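Local structure of EchA1_1 (Mycobacterium avium subsp. paratuberculosis, 3R9T) at residues B[57-60]-B[66-69]; B[94-99]-B[120-125]. The protein probably catalyses the reversible hydration of enoyl-CoA thioesters to 3-hydroxyacyl-CoA in fatty acid metabolism, as a member of the crotonase family. One frame throughout, in Å; residues are numbered along the deposited sequence.

Contact 1 of 2, residues B[57-60]-B[66-69]; sequences VVLT and SFCA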
ATOM      1  N   VAL B  57      19.806 -15.464   0.014  1.00 20.37           N
ATOM      2  CA  VAL B  57      19.605 -16.195   1.238  1.00 20.78           C
ATOM      3  C   VAL B  57      18.197 -16.730   1.286  1.00 20.53           C
ATOM      4  O   VAL B  57      17.247 -15.990   1.009  1.00 18.84           O
ATOM      5  CB  VAL B  57      19.807 -15.263   2.425  1.00 20.45           C
ATOM      6  CG1 VAL B  57      19.436 -15.946   3.748  1.00 22.49           C
ATOM      7  CG2 VAL B  57      21.246 -14.766   2.438  1.00 21.16           C
ATOM      8  N   VAL B  58      18.075 -18.008   1.643  1.00 20.60           N
ATOM      9  CA  VAL B  58      16.791 -18.643   1.952  1.00 19.76           C
ATOM     10  C   VAL B  58      16.738 -19.032   3.426  1.00 20.52           C
ATOM     11  O   VAL B  58      17.692 -19.633   3.950  1.00 22.45           O
ATOM     12  CB  VAL B  58      16.559 -19.906   1.094  1.00 20.11           C
ATOM     13  CG1 VAL B  58      15.307 -20.665   1.532  1.00 19.12           C
ATOM     14  CG2 VAL B  58      16.441 -19.531  -0.373  1.00 19.26           C
ATOM     15  N   LEU B  59      15.624 -18.676   4.072  1.00 19.62           N
ATOM     16  CA  LEU B  59      15.354 -18.987   5.476  1.00 19.92           C
ATOM     17  C   LEU B  59      14.214 -19.997   5.517  1.00 20.20           C
ATOM     18  O   LEU B  59      13.170 -19.751   4.938  1.00 19.43           O
ATOM     19  CB  LEU B  59      14.949 -17.724   6.259  1.00 19.44           C
ATOM     20  CG  LEU B  59      14.583 -17.976   7.732  1.00 19.59           C
ATOM     21  CD1 LEU B  59      15.827 -18.427   8.510  1.00 19.67           C
ATOM     22  CD2 LEU B  59      13.916 -16.738   8.364  1.00 20.97           C
ATOM     23  N   THR B  60      14.409 -21.127   6.202  1.00 21.46           N
ATOM     24  CA  THR B  60      13.368 -22.155   6.319  1.00 21.93           C
ATOM     25  C   THR B  60      13.444 -22.801   7.717  1.00 22.90           C
ATOM     26  O   THR B  60      14.309 -22.446   8.538  1.00 23.04           O
ATOM     27  CB  THR B  60      13.535 -23.194   5.176  1.00 22.79           C
ATOM     28  OG1 THR B  60      12.333 -23.968   4.986  1.00 23.13           O
ATOM     29  CG2 THR B  60      14.756 -24.106   5.439  1.00 23.79           C
ATOM     30  N   SER B  66       6.591 -27.318  10.890  1.00 28.82           N
ATOM     31  CA  SER B  66       6.751 -25.957  11.423  1.00 27.95           C
ATOM     32  C   SER B  66       7.810 -25.145  10.697  1.00 26.54           C
ATOM     33  O   SER B  66       8.940 -25.581  10.604  1.00 26.89           O
ATOM     34  CB  SER B  66       7.157 -26.012  12.902  1.00 28.73           C
ATOM     35  OG  SER B  66       6.202 -26.694  13.702  1.00 30.71           O
ATOM     36  N   PHE B  67       7.463 -23.941  10.235  1.00 25.19           N
ATOM     37  CA  PHE B  67       8.472 -22.967   9.793  1.00 24.09           C
ATOM     38  C   PHE B  67       8.994 -22.273  11.051  1.00 24.43           C
ATOM     39  O   PHE B  67      10.188 -22.328  11.371  1.00 25.12           O
ATOM     40  CB  PHE B  67       7.850 -21.979   8.794  1.00 22.82           C
ATOM     41  CG  PHE B  67       8.691 -20.740   8.498  1.00 22.30           C
ATOM     42  CD1 PHE B  67       9.833 -20.815   7.711  1.00 23.27           C
ATOM     43  CD2 PHE B  67       8.290 -19.489   8.966  1.00 21.10           C
ATOM     44  CE1 PHE B  67      10.569 -19.669   7.413  1.00 23.37           C
ATOM     45  CE2 PHE B  67       9.022 -18.347   8.673  1.00 20.55           C
ATOM     46  CZ  PHE B  67      10.150 -18.441   7.887  1.00 21.09           C
ATOM     47  N   CYS B  68       8.066 -21.632  11.752  1.00 24.86           N
ATOM     48  CA  CYS B  68       8.337 -21.010  13.034  1.00 25.62           C
ATOM     49  C   CYS B  68       7.005 -20.727  13.708  1.00 26.25           C
ATOM     50  O   CYS B  68       6.197 -19.946  13.203  1.00 26.17           O
ATOM     51  CB  CYS B  68       9.146 -19.727  12.852  1.00 25.42           C
ATOM     52  SG  CYS B  68       9.326 -18.784  14.360  1.00 26.02           S
ATOM     53  N   ALA B  69       6.773 -21.395  14.836  1.00 27.20           N
ATOM     54  CA  ALA B  69       5.516 -21.274  15.581  1.00 28.55           C
ATOM     55  C   ALA B  69       5.383 -19.933  16.305  1.00 28.89           C
ATOM     56  O   ALA B  69       4.317 -19.625  16.850  1.00 29.75           O
ATOM     57  CB  ALA B  69       5.383 -22.427  16.592  1.00 29.82           C
TER
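Ser-66 O, the carbonyl just before the Phe-67 ring that meets Leu-59 and Thr-60, is gripped by two side-chain amides, Asn-109 ND2 and Asn-31 ND2. This double hold sits one residue before the corner that the chain turns at Phe-67, and it illustrates a polar hold on the backbone next to an aromatic group that packs in the core. With CG anti to the backbone N (chi1 167°), the ring of Phe-67 reaches back to the end of strand 56-61, a central strand of the crotonase-fold sheet.

The ring meets the strand by its edge. Its CE1 lies 3.6 Å from Leu-59 O, which sits in the ring plane, and 3.9 Å from Thr-60 CA. CD1 approaches the same alpha carbon at 4.0 Å. One step round the rim, CZ packs on the methyl CD2 of Leu-59 at 4.2 Å, the two side chains crossing at about a right angle. The CB of Thr-60 points away from the ring, and its hydroxyl OG1 is hydrogen-bonded to Ala-107 O on the neighbouring strand. Leu-119 of helix 115-122 touches both Leu-59 and Phe-67.

No hydrogen bond joins 57-60 to 66-69, so the interaction is dispersive, with a probable small electrostatic gain where the weakly positive ring edge faces a carbonyl oxygen. The chemistry implies that each partner has its polar bonds to other parts of the chain, while the two segments meet through ring-edge packing just ahead of the turn that, in crotonase relatives, supplies an oxyanion-hole N-H.

Contact 2 of 2, residues B[94-99]-B[120-125]; sequences GYVRHF and ALASDL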
ATOM      1  N   GLY B  94      17.489 -12.373  15.263  1.00 19.22           N
ATOM      2  CA  GLY B  94      18.634 -11.770  14.586  1.00 19.57           C
ATOM      3  C   GLY B  94      18.332 -11.404  13.148  1.00 18.60           C
ATOM      4  O   GLY B  94      19.245 -11.294  12.341  1.00 19.29           O
ATOM      5  N   TYR B  95      17.055 -11.168  12.850  1.00 17.93           N
ATOM      6  CA  TYR B  95      16.561 -11.152  11.466  1.00 16.99           C
ATOM      7  C   TYR B  95      15.676  -9.962  11.099  1.00 16.83           C
ATOM      8  O   TYR B  95      15.855  -9.385  10.040  1.00 17.58           O
ATOM      9  CB  TYR B  95      15.780 -12.445  11.191  1.00 16.34           C
ATOM     10  CG  TYR B  95      15.433 -12.727   9.736  1.00 17.36           C
ATOM     11  CD1 TYR B  95      16.330 -13.394   8.911  1.00 18.48           C
ATOM     12  CD2 TYR B  95      14.199 -12.362   9.193  1.00 17.24           C
ATOM     13  CE1 TYR B  95      16.040 -13.676   7.599  1.00 18.31           C
ATOM     14  CE2 TYR B  95      13.902 -12.624   7.852  1.00 15.19           C
ATOM     15  CZ  TYR B  95      14.817 -13.327   7.069  1.00 16.40           C
ATOM     16  OH  TYR B  95      14.578 -13.611   5.740  1.00 19.12           O
ATOM     17  N   VAL B  96      14.714  -9.616  11.956  1.00 17.46           N
ATOM     18  CA  VAL B  96      13.640  -8.677  11.558  1.00 17.66           C
ATOM     19  C   VAL B  96      14.057  -7.209  11.450  1.00 18.09           C
ATOM     20  O   VAL B  96      13.351  -6.406  10.818  1.00 18.02           O
ATOM     21  CB  VAL B  96      12.379  -8.787  12.431  1.00 17.64           C
ATOM     22  CG1 VAL B  96      11.814 -10.199  12.405  1.00 18.01           C
ATOM     23  CG2 VAL B  96      12.637  -8.282  13.866  1.00 18.29           C
ATOM     24  N   ARG B  97      15.181  -6.859  12.074  1.00 18.77           N
ATOM     25  CA  ARG B  97      15.799  -5.535  11.929  1.00 19.23           C
ATOM     26  C   ARG B  97      17.256  -5.700  11.495  1.00 18.97           C
ATOM     27  O   ARG B  97      18.133  -4.978  11.954  1.00 19.70           O
ATOM     28  CB  ARG B  97      15.728  -4.779  13.261  1.00 19.86           C
ATOM     29  CG  ARG B  97      15.845  -3.294  13.175  1.00 23.96           C
ATOM     30  CD  ARG B  97      15.518  -2.722  14.561  1.00 29.31           C
ATOM     31  NE  ARG B  97      15.517  -1.271  14.622  1.00 34.17           N
ATOM     32  CZ  ARG B  97      15.343  -0.571  15.744  1.00 38.12           C
ATOM     33  NH1 ARG B  97      15.162  -1.190  16.911  1.00 39.83           N
ATOM     34  NH2 ARG B  97      15.357   0.758  15.705  1.00 39.28           N
ATOM     35  N   HIS B  98      17.495  -6.656  10.605  1.00 17.69           N
ATOM     36  CA  HIS B  98      18.828  -6.983  10.117  1.00 17.85           C
ATOM     37  C   HIS B  98      18.861  -6.875   8.596  1.00 17.97           C
ATOM     38  O   HIS B  98      18.831  -7.871   7.889  1.00 17.96           O
ATOM     39  CB  HIS B  98      19.185  -8.396  10.554  1.00 17.56           C
ATOM     40  CG  HIS B  98      20.622  -8.758  10.372  1.00 18.63           C
ATOM     41  ND1 HIS B  98      21.151  -9.903  10.927  1.00 18.73           N
ATOM     42  CD2 HIS B  98      21.640  -8.146   9.719  1.00 21.41           C
ATOM     43  CE1 HIS B  98      22.435  -9.979  10.624  1.00 21.65           C
ATOM     44  NE2 HIS B  98      22.757  -8.927   9.894  1.00 20.75           N
ATOM     45  N   PHE B  99      18.943  -5.651   8.107  1.00 18.27           N
ATOM     46  CA  PHE B  99      18.992  -5.415   6.686  1.00 18.12           C
ATOM     47  C   PHE B  99      20.316  -5.917   6.120  1.00 18.22           C
ATOM     48  O   PHE B  99      21.406  -5.584   6.626  1.00 19.73           O
ATOM     49  CB  PHE B  99      18.852  -3.924   6.347  1.00 18.26           C
ATOM     50  CG  PHE B  99      18.918  -3.661   4.868  1.00 17.53           C
ATOM     51  CD1 PHE B  99      17.781  -3.789   4.085  1.00 18.35           C
ATOM     52  CD2 PHE B  99      20.131  -3.375   4.252  1.00 19.66           C
ATOM     53  CE1 PHE B  99      17.841  -3.602   2.700  1.00 17.99           C
ATOM     54  CE2 PHE B  99      20.205  -3.166   2.871  1.00 19.38           C
ATOM     55  CZ  PHE B  99      19.057  -3.279   2.103  1.00 20.08           C
ATOM     56  N   ALA B 120       8.405 -13.715   7.812  1.00 16.54           N
ATOM     57  CA  ALA B 120       7.938 -13.583   6.425  1.00 16.91           C
ATOM     58  C   ALA B 120       7.868 -12.116   6.014  1.00 16.24           C
ATOM     59  O   ALA B 120       8.365 -11.734   4.952  1.00 16.76           O
ATOM     60  CB  ALA B 120       6.554 -14.272   6.236  1.00 16.37           C
ATOM     61  N   LEU B 121       7.281 -11.292   6.876  1.00 15.08           N
ATOM     62  CA  LEU B 121       7.171  -9.857   6.618  1.00 15.20           C
ATOM     63  C   LEU B 121       8.543  -9.214   6.449  1.00 15.84           C
ATOM     64  O   LEU B 121       8.725  -8.381   5.583  1.00 16.57           O
ATOM     65  CB  LEU B 121       6.385  -9.176   7.726  1.00 15.48           C
ATOM     66  CG  LEU B 121       4.903  -9.504   7.878  1.00 16.48           C
ATOM     67  CD1 LEU B 121       4.383  -8.985   9.193  1.00 17.90           C
ATOM     68  CD2 LEU B 121       4.169  -8.848   6.730  1.00 17.49           C
ATOM     69  N   ALA B 122       9.510  -9.652   7.235  1.00 15.54           N
ATOM     70  CA  ALA B 122      10.854  -9.097   7.215  1.00 15.81           C
ATOM     71  C   ALA B 122      11.663  -9.579   5.997  1.00 16.01           C
ATOM     72  O   ALA B 122      12.688  -8.993   5.652  1.00 16.98           O
ATOM     73  CB  ALA B 122      11.562  -9.482   8.514  1.00 15.03           C
ATOM     74  N   SER B 123      11.233 -10.668   5.367  1.00 15.35           N
ATOM     75  CA  SER B 123      11.894 -11.197   4.164  1.00 15.04           C
ATOM     76  C   SER B 123      11.503 -10.424   2.891  1.00 14.71           C
ATOM     77  O   SER B 123      10.408  -9.860   2.823  1.00 15.31           O
ATOM     78  CB  SER B 123      11.564 -12.693   4.005  1.00 14.78           C
ATOM     79  OG  SER B 123      11.904 -13.466   5.159  1.00 16.15           O
ATOM     80  N   ASP B 124      12.350 -10.452   1.853  1.00 14.55           N
ATOM     81  CA  ASP B 124      11.987  -9.814   0.604  1.00 14.90           C
ATOM     82  C   ASP B 124      10.843 -10.530  -0.117  1.00 14.27           C
ATOM     83  O   ASP B 124       9.953  -9.876  -0.677  1.00 14.73           O
ATOM     84  CB  ASP B 124      13.177  -9.711  -0.339  1.00 14.77           C
ATOM     85  CG  ASP B 124      14.293  -8.884   0.218  1.00 17.10           C
ATOM     86  OD1 ASP B 124      13.994  -7.810   0.796  1.00 17.08           O
ATOM     87  OD2 ASP B 124      15.468  -9.310   0.045  1.00 17.27           O
ATOM     88  N   LEU B 125      10.898 -11.865  -0.100  1.00 14.88           N
ATOM     89  CA  LEU B 125       9.989 -12.745  -0.849  1.00 15.00           C
ATOM     90  C   LEU B 125       9.624 -13.926   0.039  1.00 15.12           C
ATOM     91  O   LEU B 125      10.364 -14.298   0.957  1.00 15.70           O
ATOM     92  CB  LEU B 125      10.666 -13.250  -2.119  1.00 15.90           C
ATOM     93  CG  LEU B 125      11.139 -12.129  -3.055  1.00 16.05           C
ATOM     94  CD1 LEU B 125      12.117 -12.666  -4.117  1.00 20.56           C
ATOM     95  CD2 LEU B 125       9.947 -11.420  -3.670  1.00 16.36           C
TER
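Tyr-95 lies across the C-terminal end of helix 115-122, which in the crotonase fold follows the active-site turn and here carries Glu-118 of the benzoic acid pocket. Here a loop is laid on a helix end by an aromatic side chain and its neighbouring valine, a small example of how such ends are covered. From a CB pointing toward the helix, the ring extends with CG anti to the backbone N (chi1 -168°). Along one side of it, CD2 and CE2 each pass 4.0 Å from the methyl CB of Ala-122, which approaches obliquely. CE2 also comes 3.5 Å from Ser-123 OG, near the ring plane. At the tip, the OH donates a hydrogen bond of 2.7 Å to that same OG. Ser-123 OG is in turn hydrogen-bonded to Leu-119 O, so the tyrosine proton enters a short chain of bonds that ends on a carbonyl of the last helical turn.

Ala-122 is shared. Its CB also rests 3.8 Å from Val-96 CA and 4.0 Å from Val-96 CG1, so the small methyl lets the loop backbone come close. Lys-160 of the second subunit reaches the same helix end, its NZ hydrogen-bonded to Leu-121 O and Ser-123 O, a placement that probably suits the partial negative charge of the helix C-terminal end. Within the loop, His-98 ND1 donates to Gly-94 O at 2.8 Å with an N-H...O angle of 158°, and the acceptor lies almost exactly in the imidazole plane.

After strands 11-16 and 19-24 and helix 35-50, the chain enters strand 56-61 and folds back within a few residues, so contact 1 closes a short loop of five residues. Helix 73-77 and a long loop follow before contact 2 opens at 94-99; its closure at 120-125 encloses strands 104-108 and 111-113 and most of helix 115-122. The two closures are therefore in series, neither nested nor crossed, yet their centres are only 11 Å apart. Contact 1 joins the central sheet to the turn after strand 56-61, contact 2 joins the loop before strand 104-108 to the end of helix 115-122, and Leu-59 CD2, packed 3.8 Å from Tyr-95 CZ, links the two.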